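Local coordinates for protein beta-lactamase II (Erythrobacter litoralis, PDB 6V72) that probably hydrolyses beta-lactams to substituted beta-amino acids as a class B, zinc-dependent metallo-beta-lactamase, at residues A[220-225]-A[233-238]. Numbering follows the deposited sequence.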
# COMPACT_ATOMS: atom_id res chain seq x y z
N ARG A 220 2.67 20.71 17.92
CA ARG A 220 2.96 21.14 16.56
C ARG A 220 4.09 20.36 15.92
O ARG A 220 4.36 20.55 14.74
CB ARG A 220 3.28 22.64 16.53
CG ARG A 220 2.06 23.51 16.79
CD ARG A 220 2.36 25.00 16.60
NE ARG A 220 2.30 25.43 15.20
CZ ARG A 220 1.18 25.73 14.55
NH1 ARG A 220 1.23 26.13 13.28
NH2 ARG A 220 -0.00 25.64 15.16
N THR A 221 4.76 19.48 16.66
CA THR A 221 5.77 18.61 16.07
C THR A 221 5.19 17.20 16.07
O THR A 221 4.98 16.61 17.13
CB THR A 221 7.08 18.66 16.85
OG1 THR A 221 7.65 19.97 16.74
CG2 THR A 221 8.07 17.67 16.29
N ILE A 222 4.91 16.68 14.88
CA ILE A 222 4.38 15.33 14.72
C ILE A 222 5.48 14.46 14.13
O ILE A 222 6.00 14.74 13.04
CB ILE A 222 3.12 15.31 13.84
CG1 ILE A 222 2.08 16.29 14.39
CG2 ILE A 222 2.57 13.86 13.75
CD1 ILE A 222 1.68 16.04 15.84
N ALA A 223 5.84 13.41 14.85
CA ALA A 223 6.84 12.44 14.45
C ALA A 223 6.14 11.12 14.13
O ALA A 223 5.04 10.86 14.62
CB ALA A 223 7.84 12.24 15.58
N MSE A 224 6.78 10.30 13.31
CA MSE A 224 6.17 9.04 12.88
C MSE A 224 7.20 8.03 12.43
O MSE A 224 8.38 8.36 12.34
CB MSE A 224 5.14 9.30 11.76
CG MSE A 224 5.76 9.73 10.43
SE MSE A 224 4.62 11.01 9.51
CE MSE A 224 5.23 12.60 10.49
N SER A 225 6.77 6.78 12.17
CA SER A 225 7.73 5.69 12.02
C SER A 225 8.53 5.76 10.73
O SER A 225 9.70 5.39 10.72
CB SER A 225 7.03 4.34 12.11
OG SER A 225 6.61 4.08 13.44
N LYS A 233 -0.01 18.87 9.47
CA LYS A 233 -0.45 18.42 8.15
C LYS A 233 -0.35 16.91 7.99
O LYS A 233 -1.14 16.31 7.26
CB LYS A 233 0.35 19.11 7.04
CG LYS A 233 -0.31 18.94 5.67
CD LYS A 233 0.57 19.40 4.52
CE LYS A 233 -0.26 19.66 3.28
NZ LYS A 233 0.54 20.26 2.18
N ALA A 234 0.60 16.26 8.69
CA ALA A 234 0.68 14.80 8.63
C ALA A 234 -0.59 14.16 9.16
O ALA A 234 -1.07 13.17 8.60
CB ALA A 234 1.89 14.30 9.44
N ILE A 235 -1.16 14.73 10.23
CA ILE A 235 -2.43 14.22 10.74
C ILE A 235 -3.55 14.48 9.75
O ILE A 235 -4.38 13.61 9.48
CB ILE A 235 -2.76 14.86 12.10
CG1 ILE A 235 -1.69 14.54 13.14
CG2 ILE A 235 -4.12 14.41 12.59
CD1 ILE A 235 -1.93 15.28 14.47
N GLU A 236 -3.59 15.70 9.20
CA GLU A 236 -4.65 16.08 8.27
C GLU A 236 -4.65 15.18 7.04
O GLU A 236 -5.72 14.71 6.61
CB GLU A 236 -4.48 17.54 7.85
CG GLU A 236 -5.50 18.00 6.82
CD GLU A 236 -5.15 19.36 6.21
OE1 GLU A 236 -5.07 20.35 6.96
OE2 GLU A 236 -4.95 19.42 4.97
N ARG A 237 -3.47 14.94 6.46
CA ARG A 237 -3.41 14.09 5.28
C ARG A 237 -3.74 12.65 5.62
O ARG A 237 -4.47 12.00 4.88
CB ARG A 237 -2.04 14.19 4.61
CG ARG A 237 -1.84 13.25 3.43
CD ARG A 237 -2.83 13.51 2.29
NE ARG A 237 -2.85 14.89 1.83
CZ ARG A 237 -2.03 15.39 0.90
NH1 ARG A 237 -2.13 16.68 0.54
NH2 ARG A 237 -1.11 14.61 0.33
N THR A 238 -3.18 12.12 6.72
CA THR A 238 -3.49 10.75 7.10
C THR A 238 -5.00 10.57 7.28
O THR A 238 -5.57 9.58 6.82
CB THR A 238 -2.74 10.36 8.37
OG1 THR A 238 -1.33 10.51 8.13
CG2 THR A 238 -3.08 8.89 8.75
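A234 enters the contact with its methyl aimed at the strand, where it meets two side chains, I222 and M224, that point to the same side of segment 220-225. The nearer is M224, modelled as selenomethionine: its CE lies 3.9 Å from A234 CB. M224 carries CG between its own backbone N and carbonyl carbon (chi1 69°), and further bends at chi2 and chi3 bring the terminal methyl back along the strand toward the helix. The looser neighbour is I222, whose CG2 stands 4.4 Å from A234 CB; the CA atoms of I222 and A234 are 7.1 Å apart. I186 also packs on A234.

One residue on, I235 reaches across with its CD1, which touches I222 CD1 at 3.9 Å and lies 4.1 Å from I222 CG1, the two side chains crossing at about a right angle. An extended outer branch (chi2 175°) carries this methyl to the strand, while F212 and A213 of helix 205-215 also pack against I235.

T238 adds a second donor to the carbonyl of A234: its OG1 donates to A234 O at 2.7 Å, on the opposite face of the carbonyl plane from T238 N, which makes the helical bond at 3.0 Å. The same hydroxyl oxygen is hydrogen-bonded to K187 N, tying this turn to a neighbouring loop.

The seam is thus wholly apolar and buried, joining strand 221-223, outermost of its four-stranded sheet within the chain, to the C-terminal helix 233-243. This is the sheet-helix layering of the αββα metallo-beta-lactamase fold, here close to the zinc site, which is empty in this chain: the side chain of M224 is about 6 Å from that of H226, a residue that binds zinc in another structure of this protein.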